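Local atomic coordinates of putative hexose oxidase (Nonomuraea sp. ATCC 39727, PDB entry 5AWV), a protein that carries a covalently bound FAD and, as a glycopeptide hexose oxidase, probably oxidises a sugar of teicoplanin-type antibiotics. Residues T112-D117 / Y135-L140; G158-G163 / T225-R230; L209-T214 / H499-K504. All coordinates share one frame; numbering follows the deposited sequence.

How the contacts relate
Contact 2 lies between the other two in space and touches the cofactor: Gly158 and His159 both hydrogen-bond FAD; along the chain its segments alternate with those of contact 3. Contact 1 lies with its centre 14 Å from that of contact 2 and reaches the same antiparallel sheet; the two join where Asp117 OD2 takes a hydrogen bond from Trp228 NE1, 2.9 Å away. Contact 3, also 14 Å from contact 2 centre to centre, meets it through Cys161 CB and His213 O at 3.6 Å. Contacts 1 and 3 are 27 Å apart between centres and do not touch. The side chains of Ile114 and Ala212 are about 14 Å and 11 Å from FAD.

Contact 1. Residues T112-D117 / Y135-L140; sequences TEIAYD and YEKLYL
Lys137 leaves helix 131-142 with CG opposite its backbone N (chi1 -180°), then bends at chi2 and again at chi4, and this double bend lays its methylenes along Ile114 before turning the ammonium group back to that residue's carbonyl. Ile114, at the start of strand 114-117, has CG2 as the branch anti to the backbone N and points its side chain at the helix. The two side chains run past each other in opposite directions, so the contact is made along their flanks: Ile114 CG2 lies 3.8 Å from Lys137 CG, and Ile114 CD1 is 4.0 Å from Lys137 CB. On the next helical position, Leu138 crosses Ile114 at roughly a right angle and brings CD2 to 3.9 Å from Ile114 CG2, while also packing on Phe123 of the adjacent strand. At the far end of the lysine, NZ donates to Ile114 O over 3.1 Å, lying in the carbonyl plane with a C=O...N angle of 153°.

Glu113 pairs through its backbone with Glu126 and Ala115 with Leu124, on and just past strand 122-125. Ile114 O faces away from that strand, on the edge strand of the five-stranded antiparallel sheet within this chain, and Lys137 NZ takes it up there. A second subunit closes in on the same region, with its Leu110 packing on Lys137 and its Leu27 on Glu113 and Ala115. Glu113 OE2 stays 6.6 Å from Lys137 NZ, too far for an ion pair. The lysine thus serves two chemistries at once: its methylenes pack as a hydrocarbon against isoleucine, while its charge is directed to a backbone oxygen at the sheet's edge.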
loop_
_atom_site.group_PDB
_atom_site.type_symbol
_atom_site.label_atom_id
_atom_site.label_comp_id
_atom_site.label_asym_id
_atom_site.label_seq_id
_atom_site.Cartn_x
_atom_site.Cartn_y
_atom_site.Cartn_z
ATOM N N THR A 112 -8.309 -10.953 8.283
ATOM C CA THR A 112 -6.889 -10.844 8.616
ATOM C C THR A 112 -6.138 -12.209 8.621
ATOM O O THR A 112 -5.129 -12.346 9.276
ATOM C CB THR A 112 -6.678 -10.198 9.995
ATOM O OG1 THR A 112 -7.324 -11.007 10.964
ATOM C CG2 THR A 112 -7.212 -8.847 10.078
ATOM N N GLU A 113 -6.619 -13.221 7.931
ATOM C CA GLU A 113 -5.859 -14.488 7.888
ATOM C C GLU A 113 -4.516 -14.374 7.113
ATOM O O GLU A 113 -4.436 -13.689 6.091
ATOM C CB GLU A 113 -6.727 -15.575 7.232
ATOM C CG GLU A 113 -5.962 -16.867 6.929
ATOM C CD GLU A 113 -6.631 -18.115 7.435
ATOM O OE1 GLU A 113 -7.098 -18.939 6.594
ATOM O OE2 GLU A 113 -6.630 -18.274 8.683
ATOM N N ILE A 114 -3.492 -15.065 7.597
ATOM C CA ILE A 114 -2.239 -15.221 6.911
ATOM C C ILE A 114 -1.862 -16.652 7.147
ATOM O O ILE A 114 -1.663 -17.081 8.332
ATOM C CB ILE A 114 -1.137 -14.297 7.468
ATOM C CG1 ILE A 114 -1.585 -12.854 7.472
ATOM C CG2 ILE A 114 0.240 -14.589 6.811
ATOM C CD1 ILE A 114 -0.613 -12.011 8.323
ATOM N N ALA A 115 -1.796 -17.437 6.094
ATOM C CA ALA A 115 -1.530 -18.877 6.251
ATOM C C ALA A 115 -1.071 -19.517 5.006
ATOM O O ALA A 115 -1.306 -19.034 3.878
ATOM C CB ALA A 115 -2.765 -19.600 6.699
ATOM N N TYR A 116 -0.314 -20.570 5.207
ATOM C CA TYR A 116 0.041 -21.428 4.088
ATOM C C TYR A 116 -1.212 -22.227 3.655
ATOM O O TYR A 116 -1.861 -22.842 4.468
ATOM C CB TYR A 116 1.134 -22.379 4.429
ATOM C CG TYR A 116 1.319 -23.405 3.317
ATOM C CD1 TYR A 116 1.801 -23.019 2.039
ATOM C CD2 TYR A 116 1.007 -24.755 3.549
ATOM C CE1 TYR A 116 1.997 -23.941 1.024
ATOM C CE2 TYR A 116 1.236 -25.703 2.542
ATOM C CZ TYR A 116 1.714 -25.295 1.277
ATOM O OH TYR A 116 1.897 -26.258 0.290
ATOM N N ASP A 117 -1.529 -22.178 2.367
ATOM C CA ASP A 117 -2.724 -22.813 1.822
ATOM C C ASP A 117 -2.331 -23.979 0.963
ATOM O O ASP A 117 -1.935 -23.761 -0.192
ATOM C CB ASP A 117 -3.501 -21.789 0.996
ATOM C CG ASP A 117 -4.821 -22.342 0.429
ATOM O OD1 ASP A 117 -4.912 -23.569 0.241
ATOM O OD2 ASP A 117 -5.721 -21.541 0.179
ATOM N N TYR A 135 4.489 -8.949 7.660
ATOM C CA TYR A 135 5.915 -9.205 7.768
ATOM C C TYR A 135 6.281 -10.051 8.986
ATOM O O TYR A 135 7.088 -10.953 8.897
ATOM C CB TYR A 135 6.704 -7.908 7.790
ATOM C CG TYR A 135 6.606 -7.015 6.561
ATOM C CD1 TYR A 135 6.584 -7.558 5.278
ATOM C CD2 TYR A 135 6.615 -5.630 6.689
ATOM C CE1 TYR A 135 6.495 -6.767 4.159
ATOM C CE2 TYR A 135 6.582 -4.825 5.557
ATOM C CZ TYR A 135 6.501 -5.396 4.307
ATOM O OH TYR A 135 6.377 -4.653 3.166
ATOM N N GLU A 136 5.721 -9.715 10.115
ATOM C CA GLU A 136 5.981 -10.427 11.322
ATOM C C GLU A 136 5.573 -11.911 11.231
ATOM O O GLU A 136 6.334 -12.760 11.644
ATOM C CB GLU A 136 5.266 -9.668 12.451
ATOM C CG GLU A 136 5.829 -9.853 13.800
ATOM C CD GLU A 136 7.252 -9.213 13.913
ATOM O OE1 GLU A 136 8.154 -10.071 13.963
ATOM O OE2 GLU A 136 7.413 -7.933 13.862
ATOM N N LYS A 137 4.330 -12.189 10.800
ATOM C CA LYS A 137 3.885 -13.537 10.707
ATOM C C LYS A 137 4.586 -14.381 9.667
ATOM O O LYS A 137 4.856 -15.560 9.880
ATOM C CB LYS A 137 2.403 -13.525 10.401
ATOM C CG LYS A 137 1.725 -14.862 10.267
ATOM C CD LYS A 137 1.554 -15.664 11.535
ATOM C CE LYS A 137 0.760 -16.992 11.255
ATOM N NZ LYS A 137 -0.716 -16.739 11.276
ATOM N N LEU A 138 4.815 -13.826 8.499
ATOM C CA LEU A 138 5.573 -14.533 7.458
ATOM C C LEU A 138 6.997 -14.871 7.963
ATOM O O LEU A 138 7.507 -15.980 7.687
ATOM C CB LEU A 138 5.615 -13.722 6.178
ATOM C CG LEU A 138 4.327 -13.591 5.333
ATOM C CD1 LEU A 138 4.633 -12.906 3.949
ATOM C CD2 LEU A 138 3.709 -14.951 4.975
ATOM N N TYR A 139 7.617 -13.941 8.668
ATOM C CA TYR A 139 8.942 -14.156 9.208
ATOM C C TYR A 139 9.006 -15.200 10.328
ATOM O O TYR A 139 9.784 -16.191 10.206
ATOM C CB TYR A 139 9.485 -12.861 9.757
ATOM C CG TYR A 139 10.959 -12.897 10.202
ATOM C CD1 TYR A 139 11.911 -13.524 9.432
ATOM C CD2 TYR A 139 11.362 -12.414 11.455
ATOM C CE1 TYR A 139 13.238 -13.535 9.797
ATOM C CE2 TYR A 139 12.707 -12.473 11.855
ATOM C CZ TYR A 139 13.643 -12.987 10.985
ATOM O OH TYR A 139 15.017 -13.041 11.271
ATOM N N LEU A 140 8.122 -15.048 11.313
ATOM C CA LEU A 140 8.034 -16.036 12.429
ATOM C C LEU A 140 7.688 -17.476 11.990
ATOM O O LEU A 140 8.379 -18.462 12.386
ATOM C CB LEU A 140 7.162 -15.514 13.566
ATOM C CG LEU A 140 7.776 -14.317 14.313
ATOM C CD1 LEU A 140 6.995 -14.014 15.578
ATOM C CD2 LEU A 140 9.249 -14.477 14.724
#

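Contact 2. Residues G158-G163 / T225-R230; sequences GHICGG and TKYWMR. With FAD (flavin-adenine dinucleotide), chain M.
Ile160 and Tyr227 mark the closest backbone approach, CA to CA 8.2 Å, where helix 156-161 lies against strand 223-229 of the antiparallel sheet. This is the FAD-binding fold of the PCMH type; here the helix carries FAD on one flank and packs on the sheet with Ile160, and Gly163 ends it in a Schellman motif. Ile160 is laid on the tyrosine ring: its CB is 3.8 Å from the ring centroid and only 17° off the normal, a CH-pi contact over one face, and CG2 rests on the side of the ring formed by CD1 and CE1. The other branch lies toward CG and CD2 of the ring, and its end, CD1, meets Met229 SD tip to tip at 4.0 Å.

Beyond the isoleucine, the phenol reaches the backbone of the helix. Tyr227 OH is hydrogen-bonded to Gly157 O and also takes a weak, bent bond from Cys161 N (3.3 Å, 134° at the hydrogen); Cys161 CB crowds in beside the same oxygen. The buried hydroxyl therefore has partners on two residues of one helix, which ties the helix to the sheet.

FAD is held by the same helix. Gly158 N donates to the phosphate oxygen O1P, and the His159 ring extends trans to N across CA-CB (chi1 -175°): its ND1 and O2' of FAD are hydrogen-bonded at 2.8 Å, O2' lying at the ring edge near its plane.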
loop_
_atom_site.group_PDB
_atom_site.type_symbol
_atom_site.label_atom_id
_atom_site.label_comp_id
_atom_site.label_asym_id
_atom_site.label_seq_id
_atom_site.Cartn_x
_atom_site.Cartn_y
_atom_site.Cartn_z
ATOM N N GLY A 158 -5.329 -2.494 -0.624
ATOM C CA GLY A 158 -4.885 -1.544 -1.661
ATOM C C GLY A 158 -3.478 -1.752 -2.142
ATOM O O GLY A 158 -3.148 -1.474 -3.308
ATOM N N HIS A 159 -2.620 -2.180 -1.236
ATOM C CA HIS A 159 -1.188 -2.214 -1.486
ATOM C C HIS A 159 -0.789 -3.203 -2.599
ATOM O O HIS A 159 -0.025 -2.850 -3.525
ATOM C CB HIS A 159 -0.389 -2.444 -0.197
ATOM C CG HIS A 159 1.090 -2.368 -0.348
ATOM N ND1 HIS A 159 1.754 -1.175 -0.516
ATOM C CD2 HIS A 159 2.056 -3.323 -0.278
ATOM C CE1 HIS A 159 3.061 -1.399 -0.580
ATOM N NE2 HIS A 159 3.265 -2.697 -0.439
ATOM N N ILE A 160 -1.289 -4.432 -2.506
ATOM C CA ILE A 160 -0.894 -5.483 -3.419
ATOM C C ILE A 160 -1.403 -5.171 -4.847
ATOM O O ILE A 160 -0.604 -5.131 -5.758
ATOM C CB ILE A 160 -1.210 -6.904 -2.930
ATOM C CG1 ILE A 160 -0.365 -7.235 -1.706
ATOM C CG2 ILE A 160 -0.898 -7.926 -4.002
ATOM C CD1 ILE A 160 -0.622 -8.602 -1.153
ATOM N N CYS A 161 -2.694 -4.933 -5.026
ATOM C CA CYS A 161 -3.212 -4.758 -6.338
ATOM C C CYS A 161 -2.752 -3.489 -7.033
ATOM O O CYS A 161 -2.847 -3.366 -8.274
ATOM C CB CYS A 161 -4.742 -4.882 -6.406
ATOM S SG CYS A 161 -5.665 -3.627 -5.637
ATOM N N GLY A 162 -2.264 -2.548 -6.250
ATOM C CA GLY A 162 -1.669 -1.357 -6.820
ATOM C C GLY A 162 -0.189 -1.381 -7.097
ATOM O O GLY A 162 0.335 -0.395 -7.522
ATOM N N GLY A 163 0.484 -2.483 -6.888
ATOM C CA GLY A 163 1.880 -2.623 -7.288
ATOM C C GLY A 163 2.913 -2.367 -6.224
ATOM O O GLY A 163 4.040 -2.020 -6.539
ATOM N N THR A 225 -10.997 -10.291 -1.798
ATOM C CA THR A 225 -11.199 -10.872 -0.480
ATOM C C THR A 225 -10.076 -11.771 -0.043
ATOM O O THR A 225 -9.966 -12.029 1.162
ATOM C CB THR A 225 -12.548 -11.691 -0.469
ATOM O OG1 THR A 225 -12.506 -12.663 -1.505
ATOM C CG2 THR A 225 -13.659 -10.773 -0.753
ATOM N N LYS A 226 -9.249 -12.251 -0.976
ATOM C CA LYS A 226 -8.033 -13.005 -0.688
ATOM C C LYS A 226 -6.954 -12.745 -1.779
ATOM O O LYS A 226 -7.276 -12.659 -2.995
ATOM C CB LYS A 226 -8.233 -14.565 -0.671
ATOM C CG LYS A 226 -9.437 -15.040 0.186
ATOM C CD LYS A 226 -9.495 -16.559 0.249
ATOM C CE LYS A 226 -10.517 -17.180 1.211
ATOM N NZ LYS A 226 -11.734 -16.360 1.361
ATOM N N TYR A 227 -5.697 -12.726 -1.346
ATOM C CA TYR A 227 -4.522 -12.775 -2.237
ATOM C C TYR A 227 -3.744 -14.024 -1.913
ATOM O O TYR A 227 -3.618 -14.344 -0.735
ATOM C CB TYR A 227 -3.590 -11.598 -1.980
ATOM C CG TYR A 227 -4.076 -10.222 -2.343
ATOM C CD1 TYR A 227 -4.023 -9.760 -3.660
ATOM C CD2 TYR A 227 -4.515 -9.338 -1.381
ATOM C CE1 TYR A 227 -4.453 -8.467 -4.007
ATOM C CE2 TYR A 227 -4.888 -8.010 -1.719
ATOM C CZ TYR A 227 -4.861 -7.595 -3.043
ATOM O OH TYR A 227 -5.214 -6.262 -3.410
ATOM N N TRP A 228 -3.251 -14.725 -2.934
ATOM C CA TRP A 228 -2.315 -15.809 -2.746
ATOM C C TRP A 228 -0.998 -15.470 -3.371
ATOM O O TRP A 228 -0.932 -15.105 -4.567
ATOM C CB TRP A 228 -2.803 -17.136 -3.356
ATOM C CG TRP A 228 -3.914 -17.793 -2.599
ATOM C CD1 TRP A 228 -3.807 -18.715 -1.593
ATOM C CD2 TRP A 228 -5.310 -17.658 -2.845
ATOM N NE1 TRP A 228 -5.060 -19.137 -1.203
ATOM C CE2 TRP A 228 -5.988 -18.510 -1.957
ATOM C CE3 TRP A 228 -6.054 -16.883 -3.726
ATOM C CZ2 TRP A 228 -7.411 -18.622 -1.932
ATOM C CZ3 TRP A 228 -7.436 -17.017 -3.738
ATOM C CH2 TRP A 228 -8.101 -17.898 -2.851
ATOM N N MET A 229 0.043 -15.637 -2.585
ATOM C CA MET A 229 1.415 -15.140 -2.944
ATOM C C MET A 229 2.389 -16.309 -2.960
ATOM O O MET A 229 2.406 -17.120 -2.014
ATOM C CB MET A 229 1.906 -14.111 -1.908
ATOM C CG MET A 229 0.934 -13.028 -1.525
ATOM S SD MET A 229 0.463 -11.985 -2.917
ATOM C CE MET A 229 1.992 -11.060 -3.114
ATOM N N ARG A 230 3.217 -16.388 -3.998
ATOM C CA ARG A 230 4.271 -17.322 -4.069
ATOM C C ARG A 230 5.252 -16.986 -5.224
ATOM O O ARG A 230 4.869 -16.323 -6.206
ATOM C CB ARG A 230 3.703 -18.786 -4.285
ATOM C CG ARG A 230 2.865 -18.947 -5.551
ATOM C CD ARG A 230 2.787 -20.430 -6.014
ATOM N NE ARG A 230 4.086 -20.836 -6.491
ATOM C CZ ARG A 230 4.655 -22.026 -6.327
ATOM N NH1 ARG A 230 4.074 -22.992 -5.660
ATOM N NH2 ARG A 230 5.868 -22.219 -6.829
HETATM P PA FAD M . -7.242 2.028 1.364
HETATM O O1A FAD M . -7.334 3.530 1.533
HETATM O O2A FAD M . -7.942 1.124 2.269
HETATM O O5B FAD M . -7.578 1.625 -0.128
HETATM C C5B FAD M . -6.975 2.276 -1.298
HETATM C C4B FAD M . -7.823 2.039 -2.507
HETATM O O4B FAD M . -7.952 0.654 -2.849
HETATM C C3B FAD M . -9.264 2.570 -2.440
HETATM O O3B FAD M . -9.816 2.952 -3.723
HETATM C C2B FAD M . -9.936 1.352 -1.885
HETATM O O2B FAD M . -11.306 1.417 -2.105
HETATM C C1B FAD M . -9.260 0.225 -2.593
HETATM N N9A FAD M . -9.324 -0.996 -1.826
HETATM C C8A FAD M . -8.949 -1.250 -0.566
HETATM N N7A FAD M . -9.099 -2.554 -0.245
HETATM C C5A FAD M . -9.562 -3.172 -1.323
HETATM C C6A FAD M . -10.008 -4.546 -1.638
HETATM N N6A FAD M . -9.934 -5.464 -0.678
HETATM N N1A FAD M . -10.435 -4.785 -2.914
HETATM C C2A FAD M . -10.512 -3.793 -3.848
HETATM N N3A FAD M . -10.163 -2.496 -3.623
HETATM C C4A FAD M . -9.740 -2.165 -2.370
HETATM N N1 FAD M . 3.274 2.271 -1.306
HETATM C C2 FAD M . 4.380 1.581 -1.713
HETATM O O2 FAD M . 4.309 0.867 -2.739
HETATM N N3 FAD M . 5.540 1.614 -1.037
HETATM C C4 FAD M . 5.652 2.224 0.162
HETATM O O4 FAD M . 6.725 2.210 0.804
HETATM C C4X FAD M . 4.493 2.957 0.688
HETATM N N5 FAD M . 4.518 3.615 1.900
HETATM C C5X FAD M . 3.412 4.215 2.438
HETATM C C6 FAD M . 3.511 4.800 3.718
HETATM C C7 FAD M . 2.346 5.488 4.151
HETATM C C7M FAD M . 2.386 6.196 5.530
HETATM C C8 FAD M . 1.051 5.520 3.362
HETATM C C8M FAD M . -0.237 6.021 3.972
HETATM C C9 FAD M . 1.018 4.851 2.119
HETATM C C9A FAD M . 2.134 4.241 1.628
HETATM N N10 FAD M . 2.153 3.580 0.370
HETATM C C10 FAD M . 3.270 2.916 -0.110
HETATM C "C1'" FAD M . 0.942 3.598 -0.514
HETATM C "C2'" FAD M . 0.093 2.391 -0.368
HETATM O "O2'" FAD M . 0.721 1.372 -1.123
HETATM C "C3'" FAD M . -1.189 2.767 -1.011
HETATM O "O3'" FAD M . -1.659 3.906 -0.287
HETATM C "C4'" FAD M . -2.205 1.596 -0.914
HETATM O "O4'" FAD M . -3.185 1.813 -1.933
HETATM C "C5'" FAD M . -2.872 1.645 0.437
HETATM O "O5'" FAD M . -3.729 0.500 0.613
HETATM P P FAD M . -4.735 0.484 1.818
HETATM O O1P FAD M . -5.430 -0.788 1.863
HETATM O O2P FAD M . -4.103 0.894 3.119
HETATM O O3P FAD M . -5.632 1.752 1.425
#

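Contact 3. Residues L209-T214 / H499-K504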
loop_
_atom_site.group_PDB
_atom_site.type_symbol
_atom_site.label_atom_id
_atom_site.label_comp_id
_atom_site.label_asym_id
_atom_site.label_seq_id
_atom_site.Cartn_x
_atom_site.Cartn_y
_atom_site.Cartn_z
ATOM N N LEU A 209 -8.483 -11.217 -15.191
ATOM C CA LEU A 209 -8.740 -10.691 -13.869
ATOM C C LEU A 209 -7.512 -10.719 -12.925
ATOM O O LEU A 209 -7.340 -9.751 -12.158
ATOM C CB LEU A 209 -9.947 -11.371 -13.180
ATOM C CG LEU A 209 -10.473 -10.721 -11.907
ATOM C CD1 LEU A 209 -11.041 -9.358 -12.240
ATOM C CD2 LEU A 209 -11.542 -11.575 -11.284
ATOM N N TRP A 210 -6.794 -11.819 -12.898
ATOM C CA TRP A 210 -5.571 -12.020 -12.108
ATOM C C TRP A 210 -4.611 -10.893 -12.618
ATOM O O TRP A 210 -4.038 -10.138 -11.859
ATOM C CB TRP A 210 -4.916 -13.365 -12.370
ATOM C CG TRP A 210 -3.481 -13.327 -12.025
ATOM C CD1 TRP A 210 -2.973 -13.353 -10.767
ATOM C CD2 TRP A 210 -2.361 -13.109 -12.923
ATOM N NE1 TRP A 210 -1.601 -13.178 -10.830
ATOM C CE2 TRP A 210 -1.213 -12.994 -12.130
ATOM C CE3 TRP A 210 -2.236 -12.986 -14.308
ATOM C CZ2 TRP A 210 0.067 -12.832 -12.666
ATOM C CZ3 TRP A 210 -0.998 -12.787 -14.842
ATOM C CH2 TRP A 210 0.168 -12.690 -14.018
ATOM N N TRP A 211 -4.389 -10.857 -13.933
ATOM C CA TRP A 211 -3.475 -9.867 -14.508
ATOM C C TRP A 211 -3.838 -8.380 -14.094
ATOM O O TRP A 211 -2.938 -7.615 -13.711
ATOM C CB TRP A 211 -3.376 -10.007 -16.058
ATOM C CG TRP A 211 -2.478 -8.983 -16.716
ATOM C CD1 TRP A 211 -1.155 -9.075 -16.913
ATOM C CD2 TRP A 211 -2.859 -7.687 -17.123
ATOM N NE1 TRP A 211 -0.685 -7.936 -17.570
ATOM C CE2 TRP A 211 -1.703 -7.046 -17.631
ATOM C CE3 TRP A 211 -4.069 -7.021 -17.148
ATOM C CZ2 TRP A 211 -1.739 -5.763 -18.200
ATOM C CZ3 TRP A 211 -4.114 -5.706 -17.682
ATOM C CH2 TRP A 211 -2.953 -5.125 -18.239
ATOM N N ALA A 212 -5.096 -8.017 -14.059
ATOM C CA ALA A 212 -5.448 -6.696 -13.754
ATOM C C ALA A 212 -5.085 -6.311 -12.299
ATOM O O ALA A 212 -4.998 -5.108 -11.972
ATOM C CB ALA A 212 -6.881 -6.451 -13.979
ATOM N N HIS A 213 -5.015 -7.311 -11.425
ATOM C CA HIS A 213 -4.659 -7.089 -10.041
ATOM C C HIS A 213 -3.179 -7.087 -9.782
ATOM O O HIS A 213 -2.784 -6.961 -8.603
ATOM C CB HIS A 213 -5.366 -8.111 -9.155
ATOM C CG HIS A 213 -6.818 -7.850 -9.009
ATOM N ND1 HIS A 213 -7.776 -8.358 -9.870
ATOM C CD2 HIS A 213 -7.472 -7.050 -8.152
ATOM C CE1 HIS A 213 -8.951 -7.864 -9.532
ATOM N NE2 HIS A 213 -8.785 -7.076 -8.481
ATOM N N THR A 214 -2.344 -7.209 -10.803
ATOM C CA THR A 214 -0.887 -7.061 -10.722
ATOM C C THR A 214 -0.470 -5.575 -11.005
ATOM O O THR A 214 0.480 -5.321 -11.651
ATOM C CB THR A 214 -0.099 -7.998 -11.668
ATOM O OG1 THR A 214 -0.387 -7.693 -13.044
ATOM C CG2 THR A 214 -0.477 -9.381 -11.407
ATOM N N HIS A 499 -3.129 0.290 -20.522
ATOM C CA HIS A 499 -4.391 0.806 -20.289
ATOM C C HIS A 499 -5.507 0.058 -21.149
ATOM O O HIS A 499 -6.612 -0.218 -20.646
ATOM C CB HIS A 499 -4.446 2.282 -20.546
ATOM C CG HIS A 499 -5.770 2.838 -20.258
ATOM N ND1 HIS A 499 -6.558 3.463 -21.214
ATOM C CD2 HIS A 499 -6.460 2.878 -19.117
ATOM C CE1 HIS A 499 -7.693 3.827 -20.652
ATOM N NE2 HIS A 499 -7.634 3.515 -19.373
ATOM N N PRO A 500 -5.189 -0.245 -22.418
ATOM C CA PRO A 500 -6.222 -0.888 -23.252
ATOM C C PRO A 500 -6.659 -2.218 -22.676
ATOM O O PRO A 500 -7.843 -2.470 -22.594
ATOM C CB PRO A 500 -5.558 -1.003 -24.660
ATOM C CG PRO A 500 -4.558 0.129 -24.662
ATOM C CD PRO A 500 -4.064 0.254 -23.214
ATOM N N ARG A 501 -5.731 -3.069 -22.287
ATOM C CA ARG A 501 -6.102 -4.313 -21.639
ATOM C C ARG A 501 -6.826 -4.124 -20.313
ATOM O O ARG A 501 -7.841 -4.794 -20.061
ATOM C CB ARG A 501 -4.902 -5.190 -21.455
ATOM C CG ARG A 501 -5.320 -6.567 -20.925
ATOM C CD ARG A 501 -4.130 -7.459 -20.913
ATOM N NE ARG A 501 -4.536 -8.768 -20.453
ATOM C CZ ARG A 501 -3.703 -9.703 -20.092
ATOM N NH1 ARG A 501 -2.388 -9.521 -20.134
ATOM N NH2 ARG A 501 -4.207 -10.845 -19.715
ATOM N N LEU A 502 -6.391 -3.165 -19.502
ATOM C CA LEU A 502 -7.138 -2.895 -18.276
ATOM C C LEU A 502 -8.563 -2.434 -18.543
ATOM O O LEU A 502 -9.510 -2.819 -17.834
ATOM C CB LEU A 502 -6.463 -1.875 -17.384
ATOM C CG LEU A 502 -5.147 -2.266 -16.777
ATOM C CD1 LEU A 502 -4.375 -1.012 -16.375
ATOM C CD2 LEU A 502 -5.363 -3.171 -15.567
ATOM N N ARG A 503 -8.750 -1.636 -19.611
ATOM C CA ARG A 503 -10.131 -1.256 -19.958
ATOM C C ARG A 503 -11.022 -2.485 -20.380
ATOM O O ARG A 503 -12.171 -2.552 -20.046
ATOM C CB ARG A 503 -10.106 -0.083 -20.983
ATOM C CG ARG A 503 -11.443 0.217 -21.550
ATOM C CD ARG A 503 -11.434 1.490 -22.351
ATOM N NE ARG A 503 -11.354 2.681 -21.542
ATOM C CZ ARG A 503 -11.242 3.896 -22.053
ATOM N NH1 ARG A 503 -11.147 4.054 -23.375
ATOM N NH2 ARG A 503 -11.201 4.955 -21.266
ATOM N N LYS A 504 -10.467 -3.440 -21.090
ATOM C CA LYS A 504 -11.187 -4.672 -21.435
ATOM C C LYS A 504 -11.559 -5.476 -20.202
ATOM O O LYS A 504 -12.697 -5.949 -20.082
ATOM C CB LYS A 504 -10.394 -5.488 -22.428
ATOM C CG LYS A 504 -10.405 -4.800 -23.794
ATOM C CD LYS A 504 -9.464 -5.463 -24.754
ATOM C CE LYS A 504 -9.660 -4.892 -26.158
ATOM N NZ LYS A 504 -8.856 -5.738 -27.072
#
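Trp211 and Arg501 meet flat on flat. The indole leaves its helix with CG anti to the backbone N (chi1 178°), and the arginine comes across from helix 499-509 fully extended, with its first three torsions all close to 180°. That straight chain runs the length of the indole: Arg501 CB and CG pass along the outer rim at CZ3 and CH2, CD sits 3.6 Å from the centroid of the six-membered ring as a CH-pi contact, and the guanidinium arrives over the five-membered ring. There CZ is 3.8 Å from the centroid, with the two planes only 14° apart, a stacked cation-pi pair. Arg501 NH1 and Trp211 NE1 are both donors and do not bond; the indole N-H goes to Ala413 O.

In the fold, this is where the berberine-like C-terminal part of the chain, which includes helix 499-509, packs on helix 207-212 beside the FAD-binding sheet. Leu502 adds the apolar half, crossing the indole at about a right angle with CD2 3.5 Å from Trp211 CZ3 and 3.9 Å from Ala212 CB.

Thr214 OG1 lies over the face of the indole opposite the arginine, held by a 2.6 Å hydrogen bond to Trp211 O on a lone pair in the carbonyl plane. Thr214 N donates to that same oxygen, while Thr214 OG1 in turn accepts from Ala416 N.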